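Local coordinates for protein probable zinc protease (PDB 4NNZ) that probably acts as a zinc metallopeptidase of the M16 family, forming one subunit of a heterodimeric protease, at residues D98-P101 and V102-M106; A281-A284 and S285-R289; S123-E126 and V127-E130. All coordinates share one frame; numbering follows the deposited sequence.

Interaction 1: residues D98-P101 and V102-M106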
ATOM      1  N   ASP A  98      24.281  38.518  -5.701  1.00 58.46           N
ATOM      2  CA  ASP A  98      23.944  39.507  -4.725  1.00 61.24           C
ATOM      3  C   ASP A  98      22.526  39.372  -4.282  1.00 59.87           C
ATOM      4  O   ASP A  98      22.124  39.972  -3.320  1.00 63.74           O
ATOM      5  CB  ASP A  98      24.186  40.895  -5.273  1.00 67.89           C
ATOM      6  CG  ASP A  98      23.881  41.003  -6.740  1.00 80.26           C
ATOM      7  OD1 ASP A  98      24.553  40.303  -7.553  1.00 89.85           O
ATOM      8  OD2 ASP A  98      22.983  41.804  -7.064  1.00 76.08           O
ATOM      9  N   ARG A  99      21.767  38.570  -4.988  1.00 62.18           N
ATOM     10  CA  ARG A  99      20.356  38.434  -4.713  1.00 62.65           C
ATOM     11  C   ARG A  99      20.046  37.283  -3.770  1.00 56.60           C
ATOM     12  O   ARG A  99      18.921  36.974  -3.518  1.00 48.42           O
ATOM     13  CB  ARG A  99      19.582  38.306  -6.015  1.00 67.00           C
ATOM     14  CG  ARG A  99      18.805  39.545  -6.425  1.00 69.49           C
ATOM     15  CD  ARG A  99      19.522  40.832  -6.080  1.00 81.23           C
ATOM     16  NE  ARG A  99      18.678  42.022  -6.223  1.00 86.32           N
ATOM     17  CZ  ARG A  99      18.084  42.415  -7.350  1.00 85.09           C
ATOM     18  NH1 ARG A  99      18.228  41.729  -8.470  1.00 82.84           N
ATOM     19  NH2 ARG A  99      17.342  43.501  -7.360  1.00 82.05           N
ATOM     20  N   LEU A 100      21.073  36.665  -3.234  1.00 57.65           N
ATOM     21  CA  LEU A 100      20.906  35.487  -2.417  1.00 56.08           C
ATOM     22  C   LEU A 100      20.087  35.771  -1.183  1.00 58.84           C
ATOM     23  O   LEU A 100      19.295  34.948  -0.758  1.00 60.73           O
ATOM     24  CB  LEU A 100      22.259  34.927  -2.032  1.00 51.56           C
ATOM     25  CG  LEU A 100      22.273  33.760  -1.067  1.00 55.17           C
ATOM     26  CD1 LEU A 100      21.360  32.651  -1.519  1.00 59.25           C
ATOM     27  CD2 LEU A 100      23.653  33.220  -0.864  1.00 52.89           C
ATOM     28  N   PRO A 101      20.236  36.952  -0.620  1.00 61.38           N
ATOM     29  CA  PRO A 101      19.546  37.272   0.610  1.00 60.67           C
ATOM     30  C   PRO A 101      18.069  37.212   0.435  1.00 56.19           C
ATOM     31  O   PRO A 101      17.384  36.711   1.271  1.00 55.74           O
ATOM     32  CB  PRO A 101      19.946  38.706   0.827  1.00 58.61           C
ATOM     33  CG  PRO A 101      21.326  38.746   0.331  1.00 62.45           C
ATOM     34  CD  PRO A 101      21.489  37.689  -0.707  1.00 61.22           C
ATOM     35  N   VAL A 102      17.580  37.681  -0.685  1.00 58.21           N
ATOM     36  CA  VAL A 102      16.161  37.650  -0.912  1.00 61.20           C
ATOM     37  C   VAL A 102      15.629  36.289  -1.309  1.00 59.34           C
ATOM     38  O   VAL A 102      14.491  35.987  -1.084  1.00 57.09           O
ATOM     39  CB  VAL A 102      15.736  38.709  -1.907  1.00 63.22           C
ATOM     40  CG1 VAL A 102      16.029  38.276  -3.317  1.00 66.81           C
ATOM     41  CG2 VAL A 102      14.268  38.964  -1.755  1.00 69.01           C
ATOM     42  N   ALA A 103      16.466  35.465  -1.900  1.00 59.51           N
ATOM     43  CA  ALA A 103      16.085  34.107  -2.162  1.00 60.72           C
ATOM     44  C   ALA A 103      15.913  33.323  -0.896  1.00 56.05           C
ATOM     45  O   ALA A 103      14.967  32.615  -0.752  1.00 53.70           O
ATOM     46  CB  ALA A 103      17.115  33.446  -3.036  1.00 59.42           C
ATOM     47  N   LEU A 104      16.843  33.458   0.028  1.00 53.93           N
ATOM     48  CA  LEU A 104      16.778  32.742   1.275  1.00 51.46           C
ATOM     49  C   LEU A 104      15.644  33.216   2.121  1.00 51.95           C
ATOM     50  O   LEU A 104      15.125  32.480   2.884  1.00 53.37           O
ATOM     51  CB  LEU A 104      18.048  32.904   2.061  1.00 48.83           C
ATOM     52  CG  LEU A 104      19.329  32.305   1.564  1.00 48.91           C
ATOM     53  CD1 LEU A 104      20.374  32.527   2.613  1.00 49.25           C
ATOM     54  CD2 LEU A 104      19.182  30.831   1.305  1.00 50.71           C
ATOM     55  N   GLU A 105      15.305  34.478   2.010  1.00 55.95           N
ATOM     56  CA  GLU A 105      14.283  35.045   2.843  1.00 62.29           C
ATOM     57  C   GLU A 105      12.940  34.491   2.488  1.00 63.38           C
ATOM     58  O   GLU A 105      12.084  34.390   3.334  1.00 67.93           O
ATOM     59  CB  GLU A 105      14.277  36.567   2.735  1.00 67.66           C
ATOM     60  CG  GLU A 105      13.008  37.248   3.215  1.00 77.57           C
ATOM     61  CD  GLU A 105      13.100  38.755   3.196  1.00 89.74           C
ATOM     62  OE1 GLU A 105      12.878  39.361   2.135  1.00 82.79           O
ATOM     63  OE2 GLU A 105      13.391  39.348   4.246  1.00 93.89           O
ATOM     64  N   MET A 106      12.744  34.152   1.232  1.00 62.30           N
ATOM     65  CA  MET A 106      11.447  33.733   0.794  1.00 63.58           C
ATOM     66  C   MET A 106      11.300  32.233   0.812  1.00 61.42           C
ATOM     67  O   MET A 106      10.219  31.731   0.703  1.00 59.77           O
ATOM     68  CB  MET A 106      11.120  34.342  -0.543  1.00 67.17           C
ATOM     69  CG  MET A 106      11.539  33.528  -1.723  1.00 83.98           C
ATOM     70  SD  MET A 106      11.288  34.422  -3.258  1.00102.28           S
ATOM     71  CE  MET A 106      10.931  33.018  -4.303  1.00 95.65           C
TER

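Interaction 2: residues A281-A284 and S285-R289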
ATOM      1  N   ALA A 281      26.606  -2.308 -25.962  1.00 50.90           N
ATOM      2  CA  ALA A 281      26.004  -2.880 -24.790  1.00 50.00           C
ATOM      3  C   ALA A 281      25.181  -4.072 -25.213  1.00 48.77           C
ATOM      4  O   ALA A 281      24.784  -4.174 -26.341  1.00 43.50           O
ATOM      5  CB  ALA A 281      25.137  -1.870 -24.102  1.00 48.04           C
ATOM      6  N   ARG A 282      24.951  -4.975 -24.281  1.00 46.96           N
ATOM      7  CA  ARG A 282      24.446  -6.293 -24.587  1.00 47.33           C
ATOM      8  C   ARG A 282      23.097  -6.360 -25.240  1.00 43.33           C
ATOM      9  O   ARG A 282      22.919  -7.090 -26.178  1.00 41.61           O
ATOM     10  CB  ARG A 282      24.380  -7.101 -23.316  1.00 45.01           C
ATOM     11  CG  ARG A 282      25.558  -7.981 -23.108  1.00 50.30           C
ATOM     12  CD  ARG A 282      26.405  -7.543 -21.953  1.00 53.41           C
ATOM     13  NE  ARG A 282      26.693  -8.687 -21.132  1.00 64.38           N
ATOM     14  CZ  ARG A 282      27.701  -9.505 -21.336  1.00 66.06           C
ATOM     15  NH1 ARG A 282      28.545  -9.274 -22.309  1.00 66.29           N
ATOM     16  NH2 ARG A 282      27.878 -10.527 -20.546  1.00 66.26           N
ATOM     17  N   LEU A 283      22.150  -5.612 -24.737  1.00 41.61           N
ATOM     18  CA  LEU A 283      20.839  -5.690 -25.285  1.00 45.39           C
ATOM     19  C   LEU A 283      20.802  -5.233 -26.711  1.00 44.36           C
ATOM     20  O   LEU A 283      20.115  -5.815 -27.510  1.00 44.12           O
ATOM     21  CB  LEU A 283      19.869  -4.885 -24.454  1.00 48.25           C
ATOM     22  CG  LEU A 283      19.562  -5.418 -23.079  1.00 47.73           C
ATOM     23  CD1 LEU A 283      18.616  -4.478 -22.375  1.00 48.73           C
ATOM     24  CD2 LEU A 283      18.969  -6.787 -23.214  1.00 45.42           C
ATOM     25  N   ALA A 284      21.505  -4.165 -27.022  1.00 45.42           N
ATOM     26  CA  ALA A 284      21.506  -3.698 -28.382  1.00 46.64           C
ATOM     27  C   ALA A 284      22.154  -4.643 -29.360  1.00 43.00           C
ATOM     28  O   ALA A 284      21.598  -4.950 -30.386  1.00 42.03           O
ATOM     29  CB  ALA A 284      22.180  -2.349 -28.453  1.00 43.60           C
ATOM     30  N   SER A 285      23.362  -5.056 -29.060  1.00 45.24           N
ATOM     31  CA  SER A 285      24.057  -5.927 -29.947  1.00 47.44           C
ATOM     32  C   SER A 285      23.384  -7.249 -30.067  1.00 50.28           C
ATOM     33  O   SER A 285      23.191  -7.757 -31.141  1.00 57.17           O
ATOM     34  CB  SER A 285      25.408  -6.179 -29.372  1.00 45.67           C
ATOM     35  OG  SER A 285      25.433  -5.682 -28.084  1.00 49.55           O
ATOM     36  N   ARG A 286      23.110  -7.854 -28.939  1.00 49.10           N
ATOM     37  CA  ARG A 286      22.441  -9.115 -28.927  1.00 47.04           C
ATOM     38  C   ARG A 286      20.974  -9.208 -29.321  1.00 52.89           C
ATOM     39  O   ARG A 286      20.611 -10.132 -29.996  1.00 55.55           O
ATOM     40  CB  ARG A 286      22.719  -9.807 -27.630  1.00 44.71           C
ATOM     41  CG  ARG A 286      24.180  -9.826 -27.331  1.00 47.61           C
ATOM     42  CD  ARG A 286      24.468 -10.672 -26.130  1.00 51.82           C
ATOM     43  NE  ARG A 286      25.878 -10.700 -25.855  1.00 57.20           N
ATOM     44  CZ  ARG A 286      26.443 -11.435 -24.927  1.00 56.18           C
ATOM     45  NH1 ARG A 286      25.715 -12.217 -24.182  1.00 55.78           N
ATOM     46  NH2 ARG A 286      27.740 -11.381 -24.759  1.00 53.99           N
ATOM     47  N   LEU A 287      20.117  -8.315 -28.841  1.00 50.11           N
ATOM     48  CA  LEU A 287      18.692  -8.457 -29.095  1.00 49.14           C
ATOM     49  C   LEU A 287      18.093  -7.565 -30.145  1.00 49.02           C
ATOM     50  O   LEU A 287      17.246  -7.971 -30.882  1.00 47.50           O
ATOM     51  CB  LEU A 287      17.917  -8.310 -27.810  1.00 47.38           C
ATOM     52  CG  LEU A 287      18.306  -9.333 -26.785  1.00 48.61           C
ATOM     53  CD1 LEU A 287      17.370  -9.254 -25.609  1.00 52.01           C
ATOM     54  CD2 LEU A 287      18.268 -10.709 -27.390  1.00 48.52           C
ATOM     55  N   GLU A 288      18.502  -6.314 -30.154  1.00 55.71           N
ATOM     56  CA  GLU A 288      18.167  -5.375 -31.210  1.00 59.51           C
ATOM     57  C   GLU A 288      18.802  -5.660 -32.555  1.00 60.58           C
ATOM     58  O   GLU A 288      18.181  -5.598 -33.590  1.00 55.06           O
ATOM     59  CB  GLU A 288      18.559  -3.999 -30.779  1.00 60.66           C
ATOM     60  CG  GLU A 288      17.702  -2.948 -31.383  1.00 68.18           C
ATOM     61  CD  GLU A 288      18.167  -1.565 -31.038  1.00 81.91           C
ATOM     62  OE1 GLU A 288      18.369  -1.266 -29.851  1.00 81.18           O
ATOM     63  OE2 GLU A 288      18.324  -0.766 -31.965  1.00 90.31           O
ATOM     64  N   ARG A 289      20.094  -5.850 -32.522  1.00 58.29           N
ATOM     65  CA  ARG A 289      20.807  -6.292 -33.670  1.00 62.07           C
ATOM     66  C   ARG A 289      20.983  -7.741 -33.366  1.00 61.95           C
ATOM     67  O   ARG A 289      20.658  -8.158 -32.310  1.00 60.15           O
ATOM     68  CB  ARG A 289      22.131  -5.568 -33.756  1.00 59.58           C
ATOM     69  CG  ARG A 289      21.960  -4.077 -33.760  1.00 57.83           C
ATOM     70  CD  ARG A 289      23.186  -3.346 -34.237  1.00 55.33           C
ATOM     71  NE  ARG A 289      24.358  -3.649 -33.447  1.00 55.32           N
ATOM     72  CZ  ARG A 289      24.643  -3.070 -32.302  1.00 54.69           C
ATOM     73  NH1 ARG A 289      23.830  -2.172 -31.822  1.00 54.75           N
ATOM     74  NH2 ARG A 289      25.743  -3.378 -31.661  1.00 50.96           N
TER

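Interaction 3: residues S123-E126 and V127-E130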
ATOM      1  N   SER A 123      -9.875  25.874  -6.067  1.00 53.57           N
ATOM      2  CA  SER A 123      -9.438  25.886  -7.446  1.00 56.95           C
ATOM      3  C   SER A 123      -8.294  24.960  -7.788  1.00 52.64           C
ATOM      4  O   SER A 123      -8.329  24.303  -8.787  1.00 54.82           O
ATOM      5  CB  SER A 123      -9.163  27.300  -7.927  1.00 58.46           C
ATOM      6  OG  SER A 123      -7.813  27.622  -7.791  1.00 61.41           O
ATOM      7  N   GLU A 124      -7.270  24.934  -6.965  1.00 49.61           N
ATOM      8  CA  GLU A 124      -6.094  24.141  -7.236  1.00 51.85           C
ATOM      9  C   GLU A 124      -6.310  22.648  -7.261  1.00 48.15           C
ATOM     10  O   GLU A 124      -5.663  21.956  -7.996  1.00 45.64           O
ATOM     11  CB  GLU A 124      -4.972  24.498  -6.297  1.00 54.81           C
ATOM     12  CG  GLU A 124      -4.294  25.801  -6.617  1.00 68.49           C
ATOM     13  CD  GLU A 124      -3.656  25.848  -7.993  1.00 82.51           C
ATOM     14  OE1 GLU A 124      -3.038  24.856  -8.418  1.00 82.94           O
ATOM     15  OE2 GLU A 124      -3.750  26.899  -8.651  1.00 81.54           O
ATOM     16  N   ILE A 125      -7.192  22.159  -6.430  1.00 44.66           N
ATOM     17  CA  ILE A 125      -7.399  20.746  -6.352  1.00 46.96           C
ATOM     18  C   ILE A 125      -7.914  20.250  -7.676  1.00 42.16           C
ATOM     19  O   ILE A 125      -7.541  19.218  -8.111  1.00 43.89           O
ATOM     20  CB  ILE A 125      -8.228  20.327  -5.115  1.00 45.37           C
ATOM     21  CG1 ILE A 125      -7.992  18.872  -4.766  1.00 46.50           C
ATOM     22  CG2 ILE A 125      -9.688  20.512  -5.347  1.00 47.64           C
ATOM     23  CD1 ILE A 125      -6.613  18.556  -4.292  1.00 44.65           C
ATOM     24  N   GLU A 126      -8.747  21.025  -8.327  1.00 42.07           N
ATOM     25  CA  GLU A 126      -9.248  20.682  -9.635  1.00 42.96           C
ATOM     26  C   GLU A 126      -8.172  20.611 -10.676  1.00 41.02           C
ATOM     27  O   GLU A 126      -8.212  19.778 -11.541  1.00 39.97           O
ATOM     28  CB  GLU A 126     -10.303  21.656 -10.076  1.00 43.39           C
ATOM     29  CG  GLU A 126     -11.322  21.962  -9.028  1.00 47.97           C
ATOM     30  CD  GLU A 126     -12.251  20.820  -8.788  1.00 51.51           C
ATOM     31  OE1 GLU A 126     -12.425  20.021  -9.698  1.00 60.53           O
ATOM     32  OE2 GLU A 126     -12.795  20.721  -7.689  1.00 50.03           O
ATOM     33  N   VAL A 127      -7.215  21.504 -10.586  1.00 38.19           N
ATOM     34  CA  VAL A 127      -6.110  21.491 -11.485  1.00 37.66           C
ATOM     35  C   VAL A 127      -5.377  20.193 -11.298  1.00 38.58           C
ATOM     36  O   VAL A 127      -5.019  19.550 -12.241  1.00 36.42           O
ATOM     37  CB  VAL A 127      -5.147  22.639 -11.146  1.00 38.92           C
ATOM     38  CG1 VAL A 127      -3.833  22.520 -11.861  1.00 39.85           C
ATOM     39  CG2 VAL A 127      -5.755  23.973 -11.434  1.00 38.45           C
ATOM     40  N   ILE A 128      -5.141  19.822 -10.059  1.00 41.16           N
ATOM     41  CA  ILE A 128      -4.413  18.627  -9.760  1.00 38.71           C
ATOM     42  C   ILE A 128      -5.134  17.417 -10.247  1.00 35.17           C
ATOM     43  O   ILE A 128      -4.544  16.552 -10.817  1.00 31.92           O
ATOM     44  CB  ILE A 128      -4.186  18.536  -8.268  1.00 40.03           C
ATOM     45  CG1 ILE A 128      -3.276  19.648  -7.845  1.00 43.08           C
ATOM     46  CG2 ILE A 128      -3.526  17.242  -7.894  1.00 41.15           C
ATOM     47  CD1 ILE A 128      -3.224  19.833  -6.363  1.00 45.22           C
ATOM     48  N   LYS A 129      -6.420  17.371 -10.014  1.00 35.02           N
ATOM     49  CA  LYS A 129      -7.194  16.250 -10.425  1.00 37.73           C
ATOM     50  C   LYS A 129      -7.135  16.184 -11.908  1.00 40.19           C
ATOM     51  O   LYS A 129      -7.060  15.140 -12.503  1.00 40.78           O
ATOM     52  CB  LYS A 129      -8.622  16.454 -10.018  1.00 41.80           C
ATOM     53  CG  LYS A 129      -8.888  16.185  -8.572  1.00 46.18           C
ATOM     54  CD  LYS A 129     -10.360  16.083  -8.328  1.00 49.70           C
ATOM     55  CE  LYS A 129     -10.946  17.384  -7.864  1.00 50.01           C
ATOM     56  NZ  LYS A 129     -12.402  17.213  -7.792  1.00 49.72           N
ATOM     57  N   GLU A 130      -7.219  17.343 -12.506  1.00 39.24           N
ATOM     58  CA  GLU A 130      -7.175  17.441 -13.921  1.00 39.13           C
ATOM     59  C   GLU A 130      -5.848  16.969 -14.431  1.00 38.59           C
ATOM     60  O   GLU A 130      -5.784  16.245 -15.368  1.00 37.85           O
ATOM     61  CB  GLU A 130      -7.445  18.876 -14.305  1.00 46.36           C
ATOM     62  CG  GLU A 130      -7.233  19.203 -15.751  1.00 49.29           C
ATOM     63  CD  GLU A 130      -8.272  18.578 -16.626  1.00 62.42           C
ATOM     64  OE1 GLU A 130      -8.928  17.627 -16.190  1.00 63.65           O
ATOM     65  OE2 GLU A 130      -8.441  19.029 -17.757  1.00 70.07           O
TER

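Interaction 1: residues D98-P101 and V102-M106
L100 turns its CG away from its own backbone N (chi1 175°), while L104 keeps CG beside its N (chi1 -67°), and the two leucines meet one turn apart. They lie in the first turns of helix 100-112, which packs on the sheet of the Insulinase (peptidase family M16) region. L100 CD1 touches L104 CG at 3.7 Å, and the two side chains run at a slant to each other. L100 also rests on V29 and L104 on S31, both in strand 28-35. P101 and L104 also meet L206 of helix 200-211, and L104 thus touches both the sheet and that helix.

Backbone bonds hold the turn. L104 N donates to L100 O at 3.0 Å. E105 N donates to P101 O at 3.1 Å. The ring nitrogen of P101 has no hydrogen to give, and in a first helical turn none is required.

R99 is the N-cap residue. Its carbonyl oxygen receives two weak bonds, from V102 N at 3.2 Å and from A103 N at 3.3 Å. V102 puts CG1 between its backbone N and carbonyl carbon (chi1 79°). That methyl leans back over the start of the helix, and CG1 of V102 comes to 3.2 Å from R99 O.

Interaction 2: residues A281-A284 and S285-R289
The short helix 282-288 of the M16 inactive-domain region ends in a wider pi-type turn, and this contact spans its whole length. On one flank R282 and R286 lie side by side and point the same way. The R286 chain is extended from CG to NE. Its guanidinium takes R282 CG over one face, offset toward the rim. The two guanidinium planes are 41° apart, and R282 NH1 lies 3.3 Å from R286 NH2. Both groups have acidic partners on other helices: R282 NH1 forms a salt bridge with E348, and R286 NH1 forms one with D338.

L283 and L287 cross on the inner side, with L283 CD2 3.8 Å from L287 CD1. Both also touch L332 of helix 325-341.

The backbone shows the change of turn. R286 N bonds to R282 O at 2.9 Å in the usual helical way. L283 O then takes two donors. L287 N reaches it at 2.8 Å from above the carbonyl plane, and E288 N at 3.1 Å within that plane. R289 N closes the wider turn on A284 O at 2.8 Å, nearly straight.

The R289 chain bends at chi3 (-58°), which brings its guanidinium back over the turn. One face lies over A284 O, and R289 NH1 is 3.8 Å from A284 CB. R289 also makes a hydrogen bond to Y279 O and a cation-pi contact with the Y279 ring.

R282 and R286 converge on these acids, D338 also making a weak, long ion pair with R282, so the two positive charges are probably largely balanced.

Interaction 3: residues S123-E126 and V127-E130
V127 lies alongside E124 in the middle of helix 118-137, the two side chains pointing the same way. V127 CB is 4.1 Å from E124 OE1. That carboxylate oxygen also makes a weak hydrogen bond to H55 NE2, and V127 itself touches H55.

I128 comes next. Its N donates to E124 O at 3.0 Å, and its CG1, beside the backbone N (chi1 -66°), sits 3.3 Å from E124 O. I128 CD1 then meets I125 CD1 at 4.2 Å. The two isoleucines are buried, and I128 packs on A52.

K129 N donates to I125 O at 2.9 Å. The lysine chain bends at chi3 (-95°), which carries its ammonium alongside E126. K129 NZ is 3.4 Å from E126 OE1, a salt bridge whose hydrogen bond is weak. The other carboxylate oxygen is almost as near, so the ammonium faces both.

E130 N donates to E126 O at 2.8 Å. The E130 carboxylate leads away to a salt bridge with R133.

One side of this helix thus packs against helix 49-56, which carries the HxxEH sequence typical of M16 peptidases. The weak bond from E124 to H55 is consistent with a place beside the family's zinc site.

How the interactions relate
Each contact is local to one helix, and none touches another. Along the chain the order is interaction 1, interaction 3, interaction 2. Interactions 1 and 3 share the Insulinase (M16) range and sit on successive helices, 100-112 and 118-137, with centres about 30 Å apart. Interaction 1 lies against the six-stranded sheet. Interaction 3 lies against helix 49-56 and its HxxEH sequence. Interaction 2, on helix 282-288, belongs to the inactive-domain range beside the second, five-stranded sheet. Its centre is about 50 Å from that of interaction 1 and about 44 Å from that of interaction 3. The contacts therefore sample both halves of the subunit, and interaction 3 is the one beside the probable metal site.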